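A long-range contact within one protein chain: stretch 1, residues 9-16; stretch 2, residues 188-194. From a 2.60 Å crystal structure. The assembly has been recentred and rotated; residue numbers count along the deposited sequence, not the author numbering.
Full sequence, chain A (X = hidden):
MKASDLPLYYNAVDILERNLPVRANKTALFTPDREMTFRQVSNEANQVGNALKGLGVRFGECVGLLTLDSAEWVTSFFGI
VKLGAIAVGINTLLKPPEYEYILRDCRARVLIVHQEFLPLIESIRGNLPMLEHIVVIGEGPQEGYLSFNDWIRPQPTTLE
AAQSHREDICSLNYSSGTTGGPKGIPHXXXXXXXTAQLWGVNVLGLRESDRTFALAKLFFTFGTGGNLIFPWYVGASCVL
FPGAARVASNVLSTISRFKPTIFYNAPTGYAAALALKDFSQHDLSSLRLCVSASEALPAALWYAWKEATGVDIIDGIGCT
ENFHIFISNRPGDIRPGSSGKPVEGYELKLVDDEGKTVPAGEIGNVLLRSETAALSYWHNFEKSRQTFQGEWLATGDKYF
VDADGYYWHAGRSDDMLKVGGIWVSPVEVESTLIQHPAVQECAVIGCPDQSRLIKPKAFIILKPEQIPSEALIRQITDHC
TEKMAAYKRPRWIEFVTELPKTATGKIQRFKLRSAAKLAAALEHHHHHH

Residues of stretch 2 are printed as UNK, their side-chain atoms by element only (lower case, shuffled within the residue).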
# COMPACT_ATOMS: atom_id res chain seq x y z
N TYR A 9 -24.63 14.61 0.48
CA TYR A 9 -24.75 13.40 1.27
C TYR A 9 -24.42 12.18 0.40
O TYR A 9 -25.17 11.82 -0.50
CB TYR A 9 -26.15 13.28 1.86
CG TYR A 9 -26.41 14.26 2.98
CD1 TYR A 9 -26.85 15.55 2.71
CD2 TYR A 9 -26.21 13.89 4.30
CE1 TYR A 9 -27.09 16.45 3.73
CE2 TYR A 9 -26.44 14.79 5.33
CZ TYR A 9 -26.88 16.06 5.04
OH TYR A 9 -27.12 16.96 6.06
N TYR A 10 -23.28 11.56 0.69
CA TYR A 10 -22.79 10.45 -0.11
C TYR A 10 -22.31 9.31 0.79
O TYR A 10 -21.74 9.54 1.86
CB TYR A 10 -21.65 10.92 -1.01
CG TYR A 10 -20.96 9.82 -1.79
CD1 TYR A 10 -21.47 9.36 -2.99
CD2 TYR A 10 -19.79 9.24 -1.31
CE1 TYR A 10 -20.84 8.35 -3.70
CE2 TYR A 10 -19.15 8.23 -2.01
CZ TYR A 10 -19.68 7.79 -3.21
OH TYR A 10 -19.06 6.79 -3.91
N ASN A 11 -22.55 8.08 0.34
CA ASN A 11 -22.05 6.91 1.04
C ASN A 11 -21.17 6.08 0.10
O ASN A 11 -21.53 5.84 -1.05
CB ASN A 11 -23.20 6.06 1.58
CG ASN A 11 -22.75 5.07 2.64
OD1 ASN A 11 -22.14 4.05 2.33
ND2 ASN A 11 -23.07 5.37 3.90
N ALA A 12 -20.02 5.65 0.61
CA ALA A 12 -19.04 4.94 -0.20
C ALA A 12 -19.50 3.54 -0.63
O ALA A 12 -18.83 2.88 -1.41
CB ALA A 12 -17.70 4.85 0.53
N VAL A 13 -20.65 3.11 -0.12
CA VAL A 13 -21.22 1.84 -0.53
C VAL A 13 -21.70 1.94 -1.98
O VAL A 13 -21.96 0.93 -2.64
CB VAL A 13 -22.38 1.40 0.39
CG1 VAL A 13 -23.63 2.21 0.09
CG2 VAL A 13 -22.65 -0.09 0.24
N ASP A 14 -21.81 3.17 -2.47
CA ASP A 14 -22.19 3.41 -3.86
C ASP A 14 -21.14 2.87 -4.82
O ASP A 14 -21.45 2.55 -5.96
CB ASP A 14 -22.41 4.90 -4.10
CG ASP A 14 -22.86 5.20 -5.52
OD1 ASP A 14 -24.05 4.97 -5.83
OD2 ASP A 14 -22.02 5.65 -6.33
N ILE A 15 -19.90 2.77 -4.35
CA ILE A 15 -18.81 2.18 -5.12
C ILE A 15 -19.23 0.79 -5.61
O ILE A 15 -18.96 0.41 -6.75
CB ILE A 15 -17.52 2.08 -4.28
CG1 ILE A 15 -16.96 3.48 -4.01
CG2 ILE A 15 -16.47 1.23 -4.99
CD1 ILE A 15 -16.51 4.21 -5.25
N LEU A 16 -19.90 0.05 -4.73
CA LEU A 16 -20.45 -1.25 -5.07
C LEU A 16 -21.83 -1.11 -5.73
O LEU A 16 -22.12 -1.76 -6.72
CB LEU A 16 -20.57 -2.12 -3.82
CG LEU A 16 -21.55 -3.29 -3.86
CD1 LEU A 16 -21.09 -4.36 -4.85
CD2 LEU A 16 -21.74 -3.89 -2.47
N UNK A 188 -12.84 10.04 4.43
CA UNK A 188 -14.26 10.27 4.26
C UNK A 188 -14.82 9.48 3.09
O UNK A 188 -14.06 8.94 2.28
c UNK A 188 -14.53 11.76 4.08
N UNK A 189 -16.15 9.42 3.00
CA UNK A 189 -16.82 8.72 1.91
C UNK A 189 -16.40 9.27 0.55
O UNK A 189 -16.24 8.52 -0.40
n UNK A 189 -19.41 6.84 3.17
c UNK A 189 -18.34 8.83 2.06
n UNK A 189 -19.60 7.44 5.22
c UNK A 189 -18.89 8.11 3.25
c UNK A 189 -19.83 6.46 4.37
c UNK A 189 -19.02 8.49 4.55
N UNK A 190 -16.21 10.58 0.48
CA UNK A 190 -15.88 11.26 -0.77
C UNK A 190 -14.55 10.80 -1.37
O UNK A 190 -14.37 10.84 -2.58
c UNK A 190 -15.87 12.78 -0.58
c UNK A 190 -13.72 15.30 1.41
c UNK A 190 -14.70 14.79 0.37
c UNK A 190 -14.81 13.28 0.39
n UNK A 190 -12.36 14.72 1.24
N UNK A 191 -13.63 10.38 -0.51
CA UNK A 191 -12.28 10.03 -0.95
C UNK A 191 -12.25 8.82 -1.87
O UNK A 191 -11.36 8.69 -2.70
c UNK A 191 -11.38 9.80 0.27
o UNK A 191 -11.37 12.15 0.62
c UNK A 191 -11.26 11.02 1.15
o UNK A 191 -11.06 10.86 2.37
N UNK A 192 -13.23 7.94 -1.72
CA UNK A 192 -13.26 6.70 -2.49
C UNK A 192 -13.60 6.86 -3.98
O UNK A 192 -12.85 6.38 -4.83
c UNK A 192 -14.15 5.65 -1.80
c UNK A 192 -12.87 5.27 1.75
c UNK A 192 -12.39 3.25 0.56
o UNK A 192 -11.76 3.47 2.84
c UNK A 192 -13.45 5.80 0.62
c UNK A 192 -12.97 3.79 -0.57
c UNK A 192 -13.52 5.07 -0.56
c UNK A 192 -12.34 4.00 1.72
N UNK A 193 -14.71 7.54 -4.31
CA UNK A 193 -14.95 7.73 -5.75
C UNK A 193 -13.98 8.75 -6.35
O UNK A 193 -13.71 8.70 -7.55
c UNK A 193 -16.58 8.92 -4.48
c UNK A 193 -16.38 8.27 -5.80
c UNK A 193 -15.82 8.08 -3.50
N UNK A 194 -13.46 9.65 -5.52
CA UNK A 194 -12.51 10.66 -5.99
C UNK A 194 -11.19 10.05 -6.43
O UNK A 194 -10.70 10.33 -7.52
c UNK A 194 -13.31 12.83 -4.79
c UNK A 194 -13.35 13.65 -6.07
c UNK A 194 -12.27 11.71 -4.91
c UNK A 194 -13.01 13.72 -3.59

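Position 188 carries one side-chain carbon and nothing more. Its CA-to-CB bond points sideways to stretch 1, and the carbon does not touch it. A single CB identifies Ala188.

Position 189 has a CB followed by a five-membered ring of three carbons and two nitrogens. Its CB points toward stretch 1. One ring nitrogen accepts from Ala12 N, and Tyr10 O sits over one face of the ring. The ring is imidazole, so the residue is His189. Ala12 N donates the hydrogen bond to His189 ND1 at 2.9 Å, with an angle of 158° at the hydrogen. The donor lies at the ring edge, near its plane, where the lone pair of an unprotonated ring nitrogen is directed. Asn11 ND2 comes to 3.5 Å from His189 CE1.

Position 190 shows four carbons in a row ending in a nitrogen, an unbranched chain. Its CB points away from stretch 1. The contact is made by the backbone N, which lies near the Tyr10 ring. The chain is that of Lys190. Lys190 N lies 4.2 Å from Tyr10 CD2.

Position 191 has two carbons, the second carrying two oxygens. It does not touch stretch 1. This carboxylate is Asp191, which braces its own turn. Ala188 N donates to Asp191 OD2 at 2.8 Å, and Lys190 NZ forms a salt bridge with Asp191 OD1 at 2.8 Å.

Position 192 has a CB, then a six-carbon ring bearing one oxygen. The CB points toward stretch 1 and meets Ala12 and Ile15, but the end of the side chain leads away. This is Tyr192, and its hydroxyl is hydrogen-bonded elsewhere in the structure. Tyr192 CB packs 4.3 Å from Ala12 CB and 4.2 Å from Ile15 CG1.

Position 193 has three carbons closing a ring onto the backbone nitrogen. The ring meets Tyr10 and Ile15. Such a ring defines Pro193. Tyr10 CZ lies 3.5 Å from Pro193 CG, and Ile15 CD1 lies 4.1 Å from Pro193 CB.

Position 194 has four carbons, forked at the second. It is out of reach of stretch 1. The fork is that of Leu194.

The contact combines one polar anchor with apolar packing. The bond from Ala12 N to ND1 fixes His189 against the turn from Asn11 to Asp14. Asn11 OD1 caps that turn by accepting from Val13 N at 3.0 Å. Around this anchor, Tyr10 brings its ring edge to within 3.3 Å of the backbone, from CE2 to His189 O, and reaches on to Pro193. Ala12 and Ile15 pack against the start of Tyr192, and Ile15 also meets Pro193. Together the two stretches bury 351 Å², both sides summed.

Stretch 2 (188-194) AHKDYPL
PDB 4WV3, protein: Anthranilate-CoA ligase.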